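Local coordinates for probable chitinase A (Chromobacterium violaceum, PDB 4TX8), which probably binds chitin and hydrolyses its chains internally, as a family 18 glycoside hydrolase that also carries a small carbohydrate-binding module, at residues Y35-V41 / W71-C77; N118-F124 / I399-R404; K106-V110 / V413-Q419. All coordinates share one frame; numbering follows the deposited sequence.

Interaction 1. Residues Y35-V41 / W71-C77; sequences YKVGDVV and WTPGGSC. With NAG (2-acetamido-2-deoxy-beta-D-glucopyranose), chain B.
In the small carbohydrate-binding module of family 5/12, the two outer strands of a three-stranded antiparallel sheet are linked across the middle one by the indole of Trp71 and by the loop after its strand. Trp71 and Tyr35 form a T-shaped pair: the edge of the indole six-membered ring points into the face of the phenol ring, centroids 5.0 Å apart and planes at 78°. Atom CH2 of Trp71 lies above the middle of the Tyr35 ring, while CZ2 of Trp71 comes 3.6 Å from CD2 of Tyr35. Trp71 CG stands anti to its carbonyl carbon (chi1 -61°), a turn that carries the indole toward residues 35-41. Across its face comes Val41, whose CG2 makes a CH-pi contact 4.0 Å from the centroid of the Trp71 six-membered ring. Farther along, Val40 presses CG1 on the backbone, 3.8 Å from Ser76 N, and its CB lies 3.8 Å from Cys77 SG, the sulfur that Cys26 binds in a disulfide. Between Tyr35 and Val40 the chain makes a type II turn from Lys36 to Asp39, closed by Asp39 N to Lys36 O; the Asp39 carboxylate also folds back, OD2 accepting from Lys36 N at 2.8 Å. In the loop after strand 71-73, Ser76 CB packs 3.7 Å from C4 of the bound N-acetylglucosamine, whose pocket also includes Cys26 and Asn47. The middle strand 46-50 runs between the outer two and receives Val40 on Asn47 and Thr49 and Trp71 on Tyr48 and Ala50, while helix 399-404 of the catalytic domain packs against Thr72 and Pro73.

Interaction 2. Residues N118-F124 / I399-R404; sequences NPSGSAF and INWDRR
Asn118 approaches Trp401 with its amide, ND2 lying 3.7 Å from Trp401 NE1, while its OD1 turns back to take two bonds from Ser120. The one from Ser120 N (2.8 Å) makes an Asx turn; the one from Ser120 OG lies in the carbonyl plane. Pro119 CB packs near CH2 of the same indole. Ser120 then sets CB squarely on the Trp401 face, 3.5 Å from the six-membered ring centroid, and its carbonyl O accepts a bent bond (3.0 Å, 138°) from Arg404 NE; Arg404 NH1 is hydrogen-bonded to Trp71 O of the carbohydrate-binding module. The loop follows the first barrel strand, 108-114, and meets the helix that follows the last, 393-397, of this TIM-barrel fold. Ser122 O gathers waters 1, 2 and 3, which reach Asn400 ND2, Arg403 NH1 and Arg404 NH2. Phe124 closes the segment: its CG lies between backbone N and carbonyl carbon (chi1 68°), and the ring lies flat against the Arg403 guanidinium, planes 11° apart and centres 4.1 Å apart, a cation-pi pair. Arg403 CD sits over the same face, while Asn400, whose OD1 accepts from His114 N, and Ile399 CG2 meet the ring edge.

Interaction 3. Residues K106-V110 / V413-Q419; sequences KHALV and VAASLRQ
Leu417 reaches from the last turn of helix 410-417 to the first strand of the TIM barrel, its CD1 lying 3.4 Å from Ala108 O and 3.8 Å from Leu109 CB. This is the outer layer of the beta/alpha barrel, where helix 410-417 covers strand 108-114; the axes of the short segments 108-110 and 413-417 run nearly antiparallel, at 152° and 8.6 Å apart. The other methyl of Leu417, CD2, reaches His107 CB at 4.0 Å, so the two methyls spread along residues 107-109. Leu109 points toward the helix with its CG anti to the backbone N (chi1 -151°), which brings the isobutyl group alongside Val413, CG to CG1 4.3 Å, and toward the CB of Ala414. Further out, helix 363-375 backs the same helix, Val366 meeting Val413 and Leu370 meeting Leu417, so the leucine is packed on by both the strand and a neighbouring helix. On the strand side, Ala108 and Leu109 are held by backbone bonds to 393-397 and 135-143, the flanking barrel strands. Arg418, just past the helix, makes a salt bridge to Asp132. His107 has its imidazole NE2 hydrogen-bonded to Pro389 O, while its CB lies 3.7 Å from the carbonyl O of Leu417.

Overall arrangement
Interaction 1 lies in the carbohydrate-binding module and interactions 2 and 3 in the catalytic barrel. Along the chain interaction 1 is complete before the barrel begins; the pair 106-110 and 413-419 brackets the pair 118-124 and 399-404. Interactions 1 and 2, centres about 17 Å apart, touch: Arg404 NH1 probably bonds to Trp71 O at 2.7 Å, and Pro73 packs on Arg403 and Arg404, so helix 399-404 faces both the barrel loop and the module. Interactions 2 and 3 have centres about 21 Å apart: interaction 3 uses strand 108-114, interaction 2 the loop after it, and their helices are consecutive. The centres of interactions 1 and 3 are about 29 Å apart.

Interaction 1. Residues Y35-V41 / W71-C77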
loop_
_atom_site.group_PDB
_atom_site.type_symbol
_atom_site.label_atom_id
_atom_site.label_comp_id
_atom_site.label_asym_id
_atom_site.label_seq_id
_atom_site.Cartn_x
_atom_site.Cartn_y
_atom_site.Cartn_z
ATOM N N TYR A 35 2.759 7.892 35.351
ATOM C CA TYR A 35 3.160 6.577 34.866
ATOM C C TYR A 35 4.635 6.307 35.128
ATOM O O TYR A 35 5.459 7.217 35.086
ATOM C CB TYR A 35 2.864 6.445 33.370
ATOM C CG TYR A 35 1.395 6.540 33.036
ATOM C CD1 TYR A 35 0.521 5.515 33.373
ATOM C CD2 TYR A 35 0.879 7.657 32.389
ATOM C CE1 TYR A 35 -0.827 5.599 33.078
ATOM C CE2 TYR A 35 -0.467 7.748 32.088
ATOM C CZ TYR A 35 -1.315 6.715 32.433
ATOM O OH TYR A 35 -2.657 6.793 32.138
ATOM N N LYS A 36 4.959 5.051 35.411
ATOM C CA LYS A 36 6.348 4.628 35.542
ATOM C C LYS A 36 6.779 3.863 34.298
ATOM O O LYS A 36 5.937 3.350 33.562
ATOM C CB LYS A 36 6.544 3.749 36.776
ATOM C CG LYS A 36 6.251 4.421 38.104
ATOM C CD LYS A 36 6.624 3.480 39.236
ATOM C CE LYS A 36 5.938 3.848 40.535
ATOM N NZ LYS A 36 5.957 2.697 41.484
ATOM N N VAL A 37 8.086 3.785 34.069
ATOM C CA VAL A 37 8.621 2.981 32.978
ATOM C C VAL A 37 8.143 1.539 33.117
ATOM O O VAL A 37 8.245 0.946 34.189
ATOM C CB VAL A 37 10.165 3.012 32.947
ATOM C CG1 VAL A 37 10.695 2.072 31.870
ATOM C CG2 VAL A 37 10.666 4.430 32.723
ATOM N N GLY A 38 7.598 0.986 32.037
ATOM C CA GLY A 38 7.117 -0.381 32.056
ATOM C C GLY A 38 5.624 -0.501 32.304
ATOM O O GLY A 38 5.052 -1.576 32.125
ATOM N N ASP A 39 4.992 0.595 32.723
ATOM C CA ASP A 39 3.542 0.618 32.922
ATOM C C ASP A 39 2.808 0.336 31.615
ATOM O O ASP A 39 3.156 0.878 30.568
ATOM C CB ASP A 39 3.088 1.968 33.485
ATOM C CG ASP A 39 3.275 2.072 34.986
ATOM O OD1 ASP A 39 3.808 1.121 35.596
ATOM O OD2 ASP A 39 2.892 3.115 35.555
ATOM N N VAL A 40 1.788 -0.510 31.683
ATOM C CA VAL A 40 1.007 -0.853 30.503
ATOM C C VAL A 40 -0.411 -0.304 30.615
ATOM O O VAL A 40 -1.106 -0.555 31.595
ATOM C CB VAL A 40 0.949 -2.378 30.290
ATOM C CG1 VAL A 40 0.227 -2.707 28.992
ATOM C CG2 VAL A 40 2.351 -2.963 30.280
ATOM N N VAL A 41 -0.836 0.452 29.607
ATOM C CA VAL A 41 -2.186 0.999 29.591
ATOM C C VAL A 41 -2.943 0.565 28.343
ATOM O O VAL A 41 -2.347 0.091 27.378
ATOM C CB VAL A 41 -2.179 2.540 29.652
ATOM C CG1 VAL A 41 -1.448 3.016 30.891
ATOM C CG2 VAL A 41 -1.544 3.118 28.394
ATOM N N TRP A 71 5.430 6.240 24.653
ATOM C CA TRP A 71 4.739 4.957 24.621
ATOM C C TRP A 71 5.168 4.096 23.443
ATOM O O TRP A 71 5.268 4.577 22.313
ATOM C CB TRP A 71 3.223 5.169 24.563
ATOM C CG TRP A 71 2.670 5.911 25.734
ATOM C CD1 TRP A 71 2.402 7.248 25.808
ATOM C CD2 TRP A 71 2.320 5.360 27.008
ATOM N NE1 TRP A 71 1.903 7.562 27.050
ATOM C CE2 TRP A 71 1.844 6.420 27.805
ATOM C CE3 TRP A 71 2.361 4.073 27.552
ATOM C CZ2 TRP A 71 1.415 6.232 29.116
ATOM C CZ3 TRP A 71 1.935 3.889 28.850
ATOM C CH2 TRP A 71 1.468 4.963 29.619
ATOM N N THR A 72 5.411 2.819 23.710
ATOM C CA THR A 72 5.619 1.855 22.640
ATOM C C THR A 72 4.485 0.831 22.653
ATOM O O THR A 72 4.078 0.366 23.718
ATOM C CB THR A 72 6.986 1.145 22.757
ATOM O OG1 THR A 72 7.080 0.114 21.766
ATOM C CG2 THR A 72 7.168 0.532 24.130
ATOM N N PRO A 73 3.954 0.497 21.467
ATOM C CA PRO A 73 2.876 -0.491 21.352
ATOM C C PRO A 73 3.297 -1.849 21.900
ATOM O O PRO A 73 4.417 -2.282 21.640
ATOM C CB PRO A 73 2.622 -0.568 19.840
ATOM C CG PRO A 73 3.141 0.724 19.299
ATOM C CD PRO A 73 4.320 1.068 20.159
ATOM N N GLY A 74 2.416 -2.503 22.649
ATOM C CA GLY A 74 2.714 -3.815 23.194
ATOM C C GLY A 74 2.542 -3.887 24.698
ATOM O O GLY A 74 2.317 -2.870 25.355
ATOM N N GLY A 75 2.649 -5.096 25.244
ATOM C CA GLY A 75 2.496 -5.318 26.671
ATOM C C GLY A 75 1.134 -5.873 27.045
ATOM O O GLY A 75 0.213 -5.885 26.226
ATOM N N SER A 76 1.010 -6.341 28.284
ATOM C CA SER A 76 -0.265 -6.833 28.800
ATOM C C SER A 76 -0.288 -6.802 30.325
ATOM O O SER A 76 0.752 -6.654 30.966
ATOM C CB SER A 76 -0.543 -8.254 28.302
ATOM O OG SER A 76 0.247 -9.204 28.993
ATOM N N CYS A 77 -1.482 -6.936 30.896
ATOM C CA CYS A 77 -1.650 -6.958 32.344
ATOM C C CYS A 77 -2.508 -8.147 32.761
ATOM O O CYS A 77 -2.060 -9.025 33.497
ATOM C CB CYS A 77 -2.286 -5.655 32.840
ATOM S SG CYS A 77 -2.053 -4.227 31.754
HETATM C C1 NAG B . -5.536 -9.472 25.510
HETATM C C2 NAG B . -5.429 -9.251 27.023
HETATM C C3 NAG B . -4.953 -7.831 27.313
HETATM C C4 NAG B . -3.674 -7.532 26.543
HETATM C C5 NAG B . -3.875 -7.807 25.059
HETATM C C6 NAG B . -2.617 -7.600 24.243
HETATM C C7 NAG B . -7.021 -10.660 28.270
HETATM C C8 NAG B . -8.380 -10.721 28.906
HETATM N N2 NAG B . -6.701 -9.501 27.685
HETATM O O1 NAG B . -5.927 -10.779 25.247
HETATM O O3 NAG B . -4.707 -7.687 28.707
HETATM O O4 NAG B . -3.331 -6.164 26.708
HETATM O O5 NAG B . -4.272 -9.174 24.884
HETATM O O6 NAG B . -1.955 -8.831 23.987
HETATM O O7 NAG B . -6.255 -11.620 28.282
#

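Interaction 2. Residues N118-F124 / I399-R404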
loop_
_atom_site.group_PDB
_atom_site.type_symbol
_atom_site.label_atom_id
_atom_site.label_comp_id
_atom_site.label_asym_id
_atom_site.label_seq_id
_atom_site.Cartn_x
_atom_site.Cartn_y
_atom_site.Cartn_z
ATOM N N ASN A 118 9.789 7.984 11.453
ATOM C CA ASN A 118 8.995 9.146 11.070
ATOM C C ASN A 118 8.052 9.480 12.242
ATOM O O ASN A 118 8.196 8.879 13.307
ATOM C CB ASN A 118 8.290 8.881 9.725
ATOM C CG ASN A 118 6.953 8.181 9.865
ATOM O OD1 ASN A 118 6.685 7.485 10.843
ATOM N ND2 ASN A 118 6.108 8.349 8.856
ATOM N N PRO A 119 7.113 10.443 12.090
ATOM C CA PRO A 119 6.322 10.727 13.297
ATOM C C PRO A 119 5.495 9.555 13.857
ATOM O O PRO A 119 4.961 9.679 14.951
ATOM C CB PRO A 119 5.397 11.857 12.828
ATOM C CG PRO A 119 6.175 12.552 11.795
ATOM C CD PRO A 119 6.818 11.432 11.035
ATOM N N SER A 120 5.406 8.437 13.142
ATOM C CA SER A 120 4.727 7.251 13.671
ATOM C C SER A 120 5.576 6.573 14.737
ATOM O O SER A 120 5.092 5.724 15.488
ATOM C CB SER A 120 4.426 6.242 12.563
ATOM O OG SER A 120 5.610 5.547 12.190
ATOM N N GLY A 121 6.848 6.953 14.789
ATOM C CA GLY A 121 7.809 6.292 15.647
ATOM C C GLY A 121 8.896 5.649 14.807
ATOM O O GLY A 121 8.896 5.763 13.577
ATOM N N SER A 122 9.826 4.974 15.470
ATOM C CA SER A 122 10.914 4.301 14.777
ATOM C C SER A 122 10.414 3.050 14.067
ATOM O O SER A 122 9.291 2.599 14.300
ATOM C CB SER A 122 12.025 3.930 15.758
ATOM O OG SER A 122 11.635 2.823 16.551
ATOM N N ALA A 123 11.254 2.494 13.201
ATOM C CA ALA A 123 10.972 1.200 12.601
ATOM C C ALA A 123 10.934 0.135 13.688
ATOM O O ALA A 123 11.482 0.322 14.775
ATOM C CB ALA A 123 12.014 0.854 11.545
ATOM N N PHE A 124 10.277 -0.980 13.394
ATOM C CA PHE A 124 10.193 -2.087 14.335
ATOM C C PHE A 124 10.430 -3.394 13.582
ATOM O O PHE A 124 10.202 -3.456 12.374
ATOM C CB PHE A 124 8.834 -2.084 15.050
ATOM C CG PHE A 124 7.668 -2.407 14.155
ATOM C CD1 PHE A 124 7.097 -1.431 13.353
ATOM C CD2 PHE A 124 7.137 -3.689 14.124
ATOM C CE1 PHE A 124 6.022 -1.731 12.530
ATOM C CE2 PHE A 124 6.061 -3.992 13.306
ATOM C CZ PHE A 124 5.504 -3.012 12.508
ATOM N N ILE A 399 1.282 0.005 7.754
ATOM C CA ILE A 399 1.387 -0.925 8.872
ATOM C C ILE A 399 1.841 -0.201 10.144
ATOM O O ILE A 399 1.282 -0.411 11.225
ATOM C CB ILE A 399 2.361 -2.078 8.540
ATOM C CG1 ILE A 399 1.809 -2.910 7.377
ATOM C CG2 ILE A 399 2.618 -2.945 9.766
ATOM C CD1 ILE A 399 2.622 -4.146 7.056
ATOM N N ASN A 400 2.836 0.670 10.010
ATOM C CA ASN A 400 3.367 1.408 11.155
ATOM C C ASN A 400 2.371 2.389 11.761
ATOM O O ASN A 400 2.246 2.470 12.983
ATOM C CB ASN A 400 4.639 2.150 10.758
ATOM C CG ASN A 400 5.800 1.211 10.509
ATOM O OD1 ASN A 400 5.723 0.331 9.652
ATOM N ND2 ASN A 400 6.884 1.392 11.256
ATOM N N TRP A 401 1.668 3.141 10.920
ATOM C CA TRP A 401 0.674 4.071 11.438
ATOM C C TRP A 401 -0.476 3.309 12.082
ATOM O O TRP A 401 -1.007 3.733 13.109
ATOM C CB TRP A 401 0.160 5.007 10.344
ATOM C CG TRP A 401 1.035 6.204 10.165
ATOM C CD1 TRP A 401 1.769 6.529 9.064
ATOM C CD2 TRP A 401 1.292 7.227 11.137
ATOM N NE1 TRP A 401 2.457 7.701 9.283
ATOM C CE2 TRP A 401 2.182 8.148 10.549
ATOM C CE3 TRP A 401 0.849 7.456 12.444
ATOM C CZ2 TRP A 401 2.641 9.277 11.225
ATOM C CZ3 TRP A 401 1.308 8.582 13.114
ATOM C CH2 TRP A 401 2.192 9.477 12.503
ATOM N N ASP A 402 -0.847 2.176 11.490
ATOM C CA ASP A 402 -1.898 1.343 12.063
ATOM C C ASP A 402 -1.484 0.810 13.433
ATOM O O ASP A 402 -2.279 0.801 14.372
ATOM C CB ASP A 402 -2.243 0.182 11.130
ATOM C CG ASP A 402 -3.160 -0.833 11.786
ATOM O OD1 ASP A 402 -4.367 -0.542 11.920
ATOM O OD2 ASP A 402 -2.671 -1.913 12.177
ATOM N N ARG A 403 -0.233 0.374 13.536
ATOM C CA ARG A 403 0.322 -0.124 14.790
ATOM C C ARG A 403 0.353 0.968 15.858
ATOM O O ARG A 403 -0.055 0.748 17.002
ATOM C CB ARG A 403 1.732 -0.677 14.556
ATOM C CG ARG A 403 2.493 -1.100 15.808
ATOM C CD ARG A 403 3.860 -1.653 15.407
ATOM N NE ARG A 403 4.730 -1.960 16.540
ATOM C CZ ARG A 403 5.658 -1.135 17.017
ATOM N NH1 ARG A 403 5.834 0.061 16.470
ATOM N NH2 ARG A 403 6.409 -1.504 18.045
ATOM N N ARG A 404 0.835 2.144 15.473
ATOM C CA ARG A 404 0.928 3.278 16.383
ATOM C C ARG A 404 -0.458 3.685 16.889
ATOM O O ARG A 404 -0.620 4.062 18.050
ATOM C CB ARG A 404 1.620 4.456 15.688
ATOM C CG ARG A 404 1.636 5.763 16.471
ATOM C CD ARG A 404 2.194 5.595 17.879
ATOM N NE ARG A 404 3.526 4.997 17.906
ATOM C CZ ARG A 404 4.203 4.757 19.025
ATOM N NH1 ARG A 404 3.671 5.067 20.202
ATOM N NH2 ARG A 404 5.412 4.211 18.972
HETATM O O HOH W 1 6.724 3.257 13.652
HETATM O O HOH W 2 7.057 2.954 16.687
HETATM O O HOH W 3 8.510 1.233 16.573
HETATM O O HOH W 4 8.934 -0.742 10.653
#

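Interaction 3. Residues K106-V110 / V413-Q419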
loop_
_atom_site.group_PDB
_atom_site.type_symbol
_atom_site.label_atom_id
_atom_site.label_comp_id
_atom_site.label_asym_id
_atom_site.label_seq_id
_atom_site.Cartn_x
_atom_site.Cartn_y
_atom_site.Cartn_z
ATOM N N LYS A 106 -6.564 -14.653 -1.009
ATOM C CA LYS A 106 -7.649 -14.348 -1.939
ATOM C C LYS A 106 -8.247 -12.979 -1.645
ATOM O O LYS A 106 -8.442 -12.167 -2.548
ATOM C CB LYS A 106 -8.737 -15.424 -1.869
ATOM C CG LYS A 106 -9.874 -15.220 -2.860
ATOM C CD LYS A 106 -10.969 -16.263 -2.680
ATOM C CE LYS A 106 -12.082 -16.083 -3.705
ATOM N NZ LYS A 106 -13.233 -16.999 -3.453
ATOM N N HIS A 107 -8.525 -12.727 -0.372
ATOM C CA HIS A 107 -8.961 -11.412 0.065
ATOM C C HIS A 107 -7.901 -10.850 0.998
ATOM O O HIS A 107 -7.866 -11.166 2.187
ATOM C CB HIS A 107 -10.331 -11.493 0.734
ATOM C CG HIS A 107 -11.379 -12.104 -0.139
ATOM N ND1 HIS A 107 -12.163 -13.164 0.263
ATOM C CD2 HIS A 107 -11.759 -11.817 -1.408
ATOM C CE1 HIS A 107 -12.985 -13.498 -0.716
ATOM N NE2 HIS A 107 -12.760 -12.696 -1.741
ATOM N N ALA A 108 -7.031 -10.019 0.438
ATOM C CA ALA A 108 -5.796 -9.636 1.106
ATOM C C ALA A 108 -5.860 -8.265 1.763
ATOM O O ALA A 108 -6.523 -7.352 1.266
ATOM C CB ALA A 108 -4.641 -9.678 0.111
ATOM N N LEU A 109 -5.169 -8.142 2.891
ATOM C CA LEU A 109 -4.871 -6.847 3.485
ATOM C C LEU A 109 -3.408 -6.544 3.185
ATOM O O LEU A 109 -2.512 -7.253 3.648
ATOM C CB LEU A 109 -5.126 -6.847 4.996
ATOM C CG LEU A 109 -5.538 -5.545 5.705
ATOM C CD1 LEU A 109 -4.991 -5.509 7.126
ATOM C CD2 LEU A 109 -5.150 -4.281 4.944
ATOM N N VAL A 110 -3.178 -5.502 2.394
ATOM C CA VAL A 110 -1.836 -5.095 2.002
ATOM C C VAL A 110 -1.438 -3.844 2.773
ATOM O O VAL A 110 -2.216 -2.896 2.854
ATOM C CB VAL A 110 -1.751 -4.815 0.485
ATOM C CG1 VAL A 110 -0.354 -4.346 0.099
ATOM C CG2 VAL A 110 -2.153 -6.050 -0.313
ATOM N N VAL A 413 -10.742 -4.373 9.520
ATOM C CA VAL A 413 -10.707 -4.565 8.073
ATOM C C VAL A 413 -10.325 -6.005 7.714
ATOM O O VAL A 413 -10.914 -6.595 6.807
ATOM C CB VAL A 413 -9.749 -3.570 7.395
ATOM C CG1 VAL A 413 -9.520 -3.945 5.939
ATOM C CG2 VAL A 413 -10.314 -2.155 7.495
ATOM N N ALA A 414 -9.364 -6.582 8.433
ATOM C CA ALA A 414 -9.024 -7.988 8.224
ATOM C C ALA A 414 -10.224 -8.878 8.530
ATOM O O ALA A 414 -10.458 -9.865 7.837
ATOM C CB ALA A 414 -7.834 -8.399 9.077
ATOM N N ALA A 415 -10.982 -8.523 9.564
ATOM C CA ALA A 415 -12.184 -9.272 9.917
ATOM C C ALA A 415 -13.205 -9.225 8.784
ATOM O O ALA A 415 -13.845 -10.230 8.476
ATOM C CB ALA A 415 -12.792 -8.734 11.204
ATOM N N SER A 416 -13.347 -8.056 8.163
ATOM C CA SER A 416 -14.260 -7.888 7.037
ATOM C C SER A 416 -13.823 -8.723 5.836
ATOM O O SER A 416 -14.637 -9.410 5.219
ATOM C CB SER A 416 -14.360 -6.415 6.643
ATOM O OG SER A 416 -14.930 -5.647 7.690
ATOM N N LEU A 417 -12.536 -8.658 5.510
ATOM C CA LEU A 417 -11.973 -9.461 4.427
ATOM C C LEU A 417 -12.170 -10.953 4.688
ATOM O O LEU A 417 -12.390 -11.740 3.767
ATOM C CB LEU A 417 -10.484 -9.152 4.257
ATOM C CG LEU A 417 -10.146 -7.787 3.654
ATOM C CD1 LEU A 417 -8.682 -7.452 3.867
ATOM C CD2 LEU A 417 -10.486 -7.777 2.169
ATOM N N ARG A 418 -12.105 -11.316 5.964
ATOM C CA ARG A 418 -12.170 -12.698 6.423
ATOM C C ARG A 418 -13.608 -13.230 6.434
ATOM O O ARG A 418 -13.844 -14.388 6.786
ATOM C CB ARG A 418 -11.549 -12.780 7.824
ATOM C CG ARG A 418 -11.179 -14.154 8.311
ATOM C CD ARG A 418 -10.513 -14.065 9.675
ATOM N NE ARG A 418 -9.243 -13.349 9.607
ATOM C CZ ARG A 418 -8.946 -12.275 10.330
ATOM N NH1 ARG A 418 -9.830 -11.779 11.189
ATOM N NH2 ARG A 418 -7.758 -11.697 10.196
ATOM N N GLN A 419 -14.547 -12.367 6.041
ATOM C CA GLN A 419 -15.992 -12.603 6.130
ATOM C C GLN A 419 -16.433 -12.670 7.579
ATOM O O GLN A 419 -16.937 -11.691 8.128
ATOM C CB GLN A 419 -16.401 -13.885 5.396
ATOM C CG GLN A 419 -15.910 -13.971 3.960
ATOM C CD GLN A 419 -16.421 -12.832 3.112
ATOM O OE1 GLN A 419 -17.532 -12.338 3.311
ATOM N NE2 GLN A 419 -15.610 -12.403 2.157
#